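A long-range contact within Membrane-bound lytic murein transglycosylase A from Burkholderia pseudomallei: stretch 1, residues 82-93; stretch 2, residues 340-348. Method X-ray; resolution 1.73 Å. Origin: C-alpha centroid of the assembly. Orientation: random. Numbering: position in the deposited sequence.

Stretch 1, residues 82-93: FFETYFTPFQFA
Stretch 2 340-348: RMWLLFPNS

Antiparallel pairing lets segments far apart in sequence close on each other, and this lytic transglycosylase offers a compact example in which residues at least 249 positions apart touch. The last turn of a helix, 82-86, gives way at Phe-87 (phi/psi -134/153) to an extended strand, 87-92, which runs at 145° to strand 340-346; the two axes approach to 4.3 Å.

The polar contacts are densest where the helix ends. Asn-347 N donates to Tyr-86 O at 2.7 Å, nearly linear at 175°, using a carbonyl at the helix terminus. Asn-347, in helical phi/psi (-62/-46) with chi1 m and chi2 -25°, turns its amide back toward stretch 1: OD1 accepts from Thr-88 OG1 (chi1 m) at 2.7 Å, and ND2 makes a weak hydrogen bond to Thr-85 O at 2.8 Å. A carboxamide suits this place because it both donates and accepts. Water 1 extends the network, accepting from Asn-347 ND2 at 3.0 Å and donating to Glu-84 O at 2.7 Å and Phe-87 O at 3.0 Å.

Beyond this cluster the backbones form a regular ladder of hydrogen bonds. Thr-88 N to Phe-345 O and Phe-345 N to Thr-88 O are both 3.1 Å; Phe-90 N to Leu-343 O is 2.8 Å and Leu-343 N to Phe-90 O 2.9 Å; Phe-92 N reaches Met-341 O at 3.1 Å. Between these rungs lie the non-hydrogen-bonded pairs Phe-87/Pro-346, Pro-89/Leu-344 and Gln-91/Trp-342, with CA atoms 4.3-4.5 Å apart. Pro-89 and Pro-346, which lack an amide hydrogen, therefore cost the ladder no rung. CA-H...O contacts accompany it, the shortest from Trp-342 CA to Phe-90 O at 3.2 Å.

Side chains alternate between the two faces of the sheet. Thr-88, Phe-90, Leu-343 and Phe-345 share one face, where the edge of Phe-345 (m, chi2 -83°) meets the face of Phe-90 (m, chi2 71°) in an offset arrangement, planes at 88° and centroids 5.4 Å apart. Leu-343 (m, t) places CD1 over the Phe-92 ring (t, chi2 48°), 4.2 Å from its centroid, while Met-341 (m, t, t) SD lies at that ring's edge, 4.1 Å from Phe-92 CD2.

Pro-89, Gln-91 (t, t, chi3 -86°), Trp-342 and Leu-344 occupy the other face. Trp-342 (m, chi2 -106°) brings CD1 to 3.4 Å from Gln-91 CA. Leu-344 (m, p) CB lies 3.9 Å from Phe-87 CD2. Phe-87 (m, chi2 84°) also packs CE2 against Pro-346 CD at 3.8 Å. Together the stretches bury 811 Å², both sides summed, with Phe-92, Asn-347, Phe-87 and Leu-344 most covered.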

ATOM      1  N   PHE A  82       8.692  -3.085  26.233  1.00 22.86           N
ATOM      2  CA  PHE A  82       7.315  -3.529  26.244  1.00 24.95           C
ATOM      3  C   PHE A  82       7.121  -4.759  25.366  1.00 23.31           C
ATOM      4  O   PHE A  82       6.426  -5.690  25.749  1.00 23.29           O
ATOM      5  CB  PHE A  82       6.411  -2.370  25.768  1.00 20.82           C
ATOM      6  CG  PHE A  82       5.042  -2.795  25.382  1.00 22.51           C
ATOM      7  CD1 PHE A  82       4.093  -2.922  26.348  1.00 22.65           C
ATOM      8  CD2 PHE A  82       4.692  -3.019  24.045  1.00 23.76           C
ATOM      9  CE1 PHE A  82       2.793  -3.297  26.081  1.00 22.34           C
ATOM     10  CE2 PHE A  82       3.377  -3.412  23.752  1.00 22.90           C
ATOM     11  CZ  PHE A  82       2.407  -3.535  24.766  1.00 21.84           C
ATOM     12  N   PHE A  83       7.564  -4.705  24.098  1.00 23.04           N
ATOM     13  CA  PHE A  83       7.288  -5.845  23.224  1.00 19.70           C
ATOM     14  C   PHE A  83       7.980  -7.114  23.759  1.00 22.15           C
ATOM     15  O   PHE A  83       7.413  -8.208  23.706  1.00 23.16           O
ATOM     16  CB  PHE A  83       7.746  -5.516  21.787  1.00 21.69           C
ATOM     17  CG  PHE A  83       6.845  -4.559  21.097  1.00 23.60           C
ATOM     18  CD1 PHE A  83       5.553  -4.966  20.776  1.00 26.70           C
ATOM     19  CD2 PHE A  83       7.253  -3.286  20.747  1.00 22.17           C
ATOM     20  CE1 PHE A  83       4.659  -4.095  20.081  1.00 25.99           C
ATOM     21  CE2 PHE A  83       6.373  -2.416  20.050  1.00 24.04           C
ATOM     22  CZ  PHE A  83       5.095  -2.830  19.741  1.00 24.08           C
ATOM     23  N   GLU A  84       9.183  -6.952  24.326  1.00 23.05           N
ATOM     24  CA  GLU A  84       9.959  -8.101  24.811  1.00 24.87           C
ATOM     25  C   GLU A  84       9.315  -8.690  26.049  1.00 28.77           C
ATOM     26  O   GLU A  84       9.400  -9.897  26.281  1.00 31.00           O
ATOM     27  CB  GLU A  84      11.413  -7.684  25.090  1.00 23.81           C
ATOM     28  CG  GLU A  84      12.234  -7.408  23.797  1.00 24.22           C
ATOM     29  CD  GLU A  84      13.629  -7.035  24.110  1.00 27.00           C
ATOM     30  OE1 GLU A  84      13.953  -7.044  25.340  1.00 32.20           O
ATOM     31  OE2 GLU A  84      14.412  -6.695  23.219  1.00 25.82           O
ATOM     32  N   THR A  85       8.594  -7.865  26.815  1.00 26.65           N
ATOM     33  CA  THR A  85       7.980  -8.231  28.082  1.00 25.30           C
ATOM     34  C   THR A  85       6.580  -8.804  27.905  1.00 26.82           C
ATOM     35  O   THR A  85       6.198  -9.733  28.627  1.00 27.63           O
ATOM     36  CB  THR A  85       7.906  -6.981  28.999  1.00 22.77           C
ATOM     37  OG1 THR A  85       9.223  -6.535  29.329  1.00 31.35           O
ATOM     38  CG2 THR A  85       7.118  -7.228  30.289  1.00 32.84           C
ATOM     39  N   TYR A  86       5.774  -8.254  26.975  1.00 24.38           N
ATOM     40  CA  TYR A  86       4.379  -8.645  26.884  1.00 22.12           C
ATOM     41  C   TYR A  86       4.091  -9.668  25.800  1.00 22.08           C
ATOM     42  O   TYR A  86       2.973 -10.201  25.772  1.00 24.87           O
ATOM     43  CB  TYR A  86       3.497  -7.405  26.691  1.00 24.39           C
ATOM     44  CG  TYR A  86       3.324  -6.671  27.998  1.00 25.05           C
ATOM     45  CD1 TYR A  86       4.252  -5.716  28.418  1.00 28.81           C
ATOM     46  CD2 TYR A  86       2.209  -6.918  28.803  1.00 28.43           C
ATOM     47  CE1 TYR A  86       4.077  -5.022  29.673  1.00 30.25           C
ATOM     48  CE2 TYR A  86       2.047  -6.247  30.024  1.00 34.28           C
ATOM     49  CZ  TYR A  86       2.992  -5.307  30.434  1.00 36.18           C
ATOM     50  OH  TYR A  86       2.848  -4.620  31.635  1.00 39.08           O
ATOM     51  N   PHE A  87       5.070  -9.969  24.921  1.00 21.01           N
ATOM     52  CA  PHE A  87       4.801 -10.848  23.794  1.00 18.46           C
ATOM     53  C   PHE A  87       5.908 -11.859  23.662  1.00 21.66           C
ATOM     54  O   PHE A  87       7.057 -11.602  24.042  1.00 27.04           O
ATOM     55  CB  PHE A  87       4.713 -10.049  22.416  1.00 21.50           C
ATOM     56  CG  PHE A  87       3.532  -9.122  22.349  1.00 21.17           C
ATOM     57  CD1 PHE A  87       3.612  -7.847  22.892  1.00 21.15           C
ATOM     58  CD2 PHE A  87       2.364  -9.543  21.742  1.00 19.54           C
ATOM     59  CE1 PHE A  87       2.472  -6.968  22.904  1.00 21.15           C
ATOM     60  CE2 PHE A  87       1.197  -8.715  21.725  1.00 23.24           C
ATOM     61  CZ  PHE A  87       1.279  -7.374  22.302  1.00 22.39           C
ATOM     62  N   THR A  88       5.555 -13.007  23.104  1.00 22.92           N
ATOM     63  CA  THR A  88       6.517 -13.999  22.673  1.00 24.47           C
ATOM     64  C   THR A  88       6.536 -14.088  21.151  1.00 20.71           C
ATOM     65  O   THR A  88       5.464 -14.215  20.542  1.00 21.87           O
ATOM     66  CB  THR A  88       6.152 -15.375  23.272  1.00 27.68           C
ATOM     67  OG1 THR A  88       6.270 -15.288  24.712  1.00 27.73           O
ATOM     68  CG2 THR A  88       7.167 -16.449  22.819  1.00 27.58           C
ATOM     69  N   PRO A  89       7.702 -14.103  20.522  1.00 22.58           N
ATOM     70  CA  PRO A  89       7.735 -14.298  19.068  1.00 22.89           C
ATOM     71  C   PRO A  89       7.774 -15.769  18.657  1.00 24.79           C
ATOM     72  O   PRO A  89       8.448 -16.594  19.272  1.00 24.16           O
ATOM     73  CB  PRO A  89       9.032 -13.565  18.675  1.00 23.78           C
ATOM     74  CG  PRO A  89      10.004 -13.854  19.903  1.00 21.81           C
ATOM     75  CD  PRO A  89       9.052 -13.977  21.115  1.00 21.58           C
ATOM     76  N   PHE A  90       7.056 -16.103  17.572  1.00 19.56           N
ATOM     77  CA  PHE A  90       6.992 -17.468  17.058  1.00 20.13           C
ATOM     78  C   PHE A  90       7.449 -17.462  15.615  1.00 24.04           C
ATOM     79  O   PHE A  90       6.792 -16.858  14.758  1.00 23.13           O
ATOM     80  CB  PHE A  90       5.589 -18.078  17.099  1.00 20.03           C
ATOM     81  CG  PHE A  90       5.112 -18.411  18.504  1.00 21.78           C
ATOM     82  CD1 PHE A  90       4.786 -17.381  19.364  1.00 20.92           C
ATOM     83  CD2 PHE A  90       4.943 -19.750  18.946  1.00 23.76           C
ATOM     84  CE1 PHE A  90       4.356 -17.626  20.661  1.00 23.44           C
ATOM     85  CE2 PHE A  90       4.466 -19.990  20.252  1.00 25.69           C
ATOM     86  CZ  PHE A  90       4.202 -18.922  21.095  1.00 24.85           C
ATOM     87  N   GLN A  91       8.540 -18.154  15.339  1.00 21.44           N
ATOM     88  CA  GLN A  91       8.956 -18.314  13.931  1.00 23.80           C
ATOM     89  C   GLN A  91       7.835 -18.979  13.121  1.00 20.77           C
ATOM     90  O   GLN A  91       7.257 -19.974  13.557  1.00 20.40           O
ATOM     91  CB  GLN A  91      10.271 -19.142  13.906  1.00 21.62           C
ATOM     92  CG  GLN A  91      10.618 -19.681  12.516  1.00 22.11           C
ATOM     93  CD  GLN A  91      11.626 -20.786  12.612  1.00 24.89           C
ATOM     94  OE1 GLN A  91      12.826 -20.522  12.647  1.00 26.31           O
ATOM     95  NE2 GLN A  91      11.153 -22.015  12.658  1.00 24.42           N
ATOM     96  N   PHE A  92       7.461 -18.376  11.965  1.00 19.39           N
ATOM     97  CA  PHE A  92       6.264 -18.771  11.216  1.00 18.97           C
ATOM     98  C   PHE A  92       6.662 -19.442   9.912  1.00 21.65           C
ATOM     99  O   PHE A  92       7.416 -18.858   9.112  1.00 20.98           O
ATOM    100  CB  PHE A  92       5.452 -17.523  10.919  1.00 19.56           C
ATOM    101  CG  PHE A  92       4.123 -17.783  10.257  1.00 23.32           C
ATOM    102  CD1 PHE A  92       3.268 -18.752  10.753  1.00 24.59           C
ATOM    103  CD2 PHE A  92       3.732 -17.022   9.163  1.00 23.33           C
ATOM    104  CE1 PHE A  92       1.990 -18.957  10.155  1.00 23.64           C
ATOM    105  CE2 PHE A  92       2.482 -17.259   8.546  1.00 22.02           C
ATOM    106  CZ  PHE A  92       1.614 -18.210   9.049  1.00 23.50           C
ATOM    107  N   ALA A  93       6.193 -20.672   9.703  1.00 18.74           N
ATOM    108  CA  ALA A  93       6.502 -21.365   8.465  1.00 20.74           C
ATOM    109  C   ALA A  93       5.272 -21.602   7.593  1.00 23.48           C
ATOM    110  O   ALA A  93       4.131 -21.698   8.078  1.00 23.90           O
ATOM    111  CB  ALA A  93       7.179 -22.705   8.760  1.00 24.72           C
ATOM    112  N   ARG A 340      10.931 -13.229   5.649  1.00 16.14           N
ATOM    113  CA  ARG A 340      10.754 -14.123   6.813  1.00 17.84           C
ATOM    114  C   ARG A 340       9.855 -13.446   7.859  1.00 17.87           C
ATOM    115  O   ARG A 340       9.883 -12.212   8.049  1.00 18.30           O
ATOM    116  CB  ARG A 340      12.093 -14.443   7.470  1.00 19.61           C
ATOM    117  CG  ARG A 340      13.008 -15.269   6.588  1.00 20.51           C
ATOM    118  CD  ARG A 340      12.450 -16.681   6.371  1.00 21.31           C
ATOM    119  NE  ARG A 340      13.334 -17.462   5.469  1.00 22.40           N
ATOM    120  CZ  ARG A 340      14.440 -18.148   5.841  1.00 25.83           C
ATOM    121  NH1 ARG A 340      14.876 -18.134   7.116  1.00 24.51           N
ATOM    122  NH2 ARG A 340      15.149 -18.785   4.869  1.00 22.44           N
ATOM    123  N   MET A 341       9.093 -14.252   8.583  1.00 16.68           N
ATOM    124  CA  MET A 341       8.133 -13.719   9.565  1.00 16.19           C
ATOM    125  C   MET A 341       8.244 -14.424  10.901  1.00 20.59           C
ATOM    126  O   MET A 341       8.483 -15.637  10.954  1.00 21.58           O
ATOM    127  CB  MET A 341       6.659 -13.896   9.098  1.00 17.78           C
ATOM    128  CG  MET A 341       6.357 -12.966   8.002  1.00 17.31           C
ATOM    129  SD  MET A 341       4.596 -13.396   7.568  1.00 22.21           S
ATOM    130  CE  MET A 341       4.348 -12.130   6.336  1.00 21.80           C
ATOM    131  N   TRP A 342       8.037 -13.651  11.972  1.00 18.41           N
ATOM    132  CA  TRP A 342       7.694 -14.156  13.297  1.00 19.33           C
ATOM    133  C   TRP A 342       6.378 -13.531  13.724  1.00 20.46           C
ATOM    134  O   TRP A 342       6.228 -12.299  13.661  1.00 22.64           O
ATOM    135  CB  TRP A 342       8.770 -13.771  14.337  1.00 21.39           C
ATOM    136  CG  TRP A 342      10.124 -14.405  14.026  1.00 20.78           C
ATOM    137  CD1 TRP A 342      10.686 -15.458  14.697  1.00 20.56           C
ATOM    138  CD2 TRP A 342      11.047 -14.075  12.943  1.00 19.88           C
ATOM    139  NE1 TRP A 342      11.926 -15.796  14.100  1.00 21.39           N
ATOM    140  CE2 TRP A 342      12.121 -14.991  13.010  1.00 22.75           C
ATOM    141  CE3 TRP A 342      11.021 -13.129  11.892  1.00 18.80           C
ATOM    142  CZ2 TRP A 342      13.233 -14.934  12.130  1.00 22.76           C
ATOM    143  CZ3 TRP A 342      12.116 -13.113  10.955  1.00 24.02           C
ATOM    144  CH2 TRP A 342      13.205 -14.013  11.113  1.00 24.44           C
ATOM    145  N   LEU A 343       5.433 -14.359  14.193  1.00 18.19           N
ATOM    146  CA  LEU A 343       4.173 -13.845  14.735  1.00 17.24           C
ATOM    147  C   LEU A 343       4.324 -13.635  16.235  1.00 19.94           C
ATOM    148  O   LEU A 343       4.899 -14.480  16.933  1.00 21.27           O
ATOM    149  CB  LEU A 343       3.046 -14.840  14.467  1.00 18.02           C
ATOM    150  CG  LEU A 343       2.785 -15.295  13.035  1.00 25.27           C
ATOM    151  CD1 LEU A 343       1.373 -15.884  12.900  1.00 21.54           C
ATOM    152  CD2 LEU A 343       2.873 -14.199  12.041  1.00 25.25           C
ATOM    153  N   LEU A 344       3.860 -12.508  16.729  1.00 20.01           N
ATOM    154  CA  LEU A 344       3.884 -12.264  18.166  1.00 21.62           C
ATOM    155  C   LEU A 344       2.534 -12.656  18.772  1.00 20.92           C
ATOM    156  O   LEU A 344       1.492 -12.323  18.220  1.00 20.17           O
ATOM    157  CB  LEU A 344       4.119 -10.791  18.481  1.00 18.14           C
ATOM    158  CG  LEU A 344       5.541 -10.220  18.294  1.00 21.65           C
ATOM    159  CD1 LEU A 344       6.003 -10.322  16.920  1.00 28.69           C
ATOM    160  CD2 LEU A 344       5.518  -8.811  18.713  1.00 19.85           C
ATOM    161  N   PHE A 345       2.571 -13.297  19.949  1.00 21.04           N
ATOM    162  CA  PHE A 345       1.320 -13.584  20.665  1.00 23.81           C
ATOM    163  C   PHE A 345       1.470 -13.031  22.066  1.00 22.80           C
ATOM    164  O   PHE A 345       2.537 -13.185  22.659  1.00 23.00           O
ATOM    165  CB  PHE A 345       1.039 -15.086  20.724  1.00 23.81           C
ATOM    166  CG  PHE A 345       0.614 -15.625  19.403  1.00 24.79           C
ATOM    167  CD1 PHE A 345      -0.713 -15.530  19.003  1.00 29.02           C
ATOM    168  CD2 PHE A 345       1.557 -16.163  18.524  1.00 23.84           C
ATOM    169  CE1 PHE A 345      -1.116 -15.970  17.737  1.00 30.94           C
ATOM    170  CE2 PHE A 345       1.192 -16.603  17.275  1.00 28.64           C
ATOM    171  CZ  PHE A 345      -0.148 -16.509  16.849  1.00 29.23           C
ATOM    172  N   PRO A 346       0.435 -12.432  22.645  1.00 22.15           N
ATOM    173  CA  PRO A 346       0.606 -11.842  23.987  1.00 23.90           C
ATOM    174  C   PRO A 346       0.788 -12.898  25.065  1.00 25.61           C
ATOM    175  O   PRO A 346       0.137 -13.940  25.037  1.00 29.89           O
ATOM    176  CB  PRO A 346      -0.685 -11.065  24.213  1.00 27.25           C
ATOM    177  CG  PRO A 346      -1.609 -11.509  23.201  1.00 29.30           C
ATOM    178  CD  PRO A 346      -0.811 -11.982  22.011  1.00 25.03           C
ATOM    179  N   ASN A 347       1.683 -12.604  26.006  1.00 26.54           N
ATOM    180  CA  ASN A 347       1.967 -13.549  27.094  1.00 31.58           C
ATOM    181  C   ASN A 347       0.735 -13.801  27.941  1.00 40.83           C
ATOM    182  O   ASN A 347       0.440 -14.960  28.270  1.00 45.12           O
ATOM    183  CB  ASN A 347       3.128 -13.038  27.955  1.00 30.13           C
ATOM    184  CG  ASN A 347       4.421 -13.056  27.209  1.00 33.71           C
ATOM    185  OD1 ASN A 347       4.577 -13.839  26.265  1.00 34.22           O
ATOM    186  ND2 ASN A 347       5.368 -12.203  27.600  1.00 34.23           N
ATOM    187  N   SER A 348       0.022 -12.740  28.320  1.00 45.37           N
ATOM    188  CA  SER A 348      -1.360 -12.853  28.818  1.00 60.32           C
ATOM    189  C   SER A 348      -1.508 -13.630  30.158  1.00 66.61           C
ATOM    190  O   SER A 348      -0.937 -14.718  30.380  1.00 68.66           O
ATOM    191  CB  SER A 348      -2.263 -13.489  27.721  1.00 62.33           C
ATOM    192  OG  SER A 348      -3.312 -14.294  28.268  1.00 65.41           O
TER
HETATM  193  O   HOH W   1       8.222 -12.293  26.686  1.00 34.46           O
HETATM  194  O   HOH W   2       0.671  -9.883  27.502  1.00 29.05           O
HETATM  195  O   HOH W   3       9.210 -17.149   8.003  1.00 19.86           O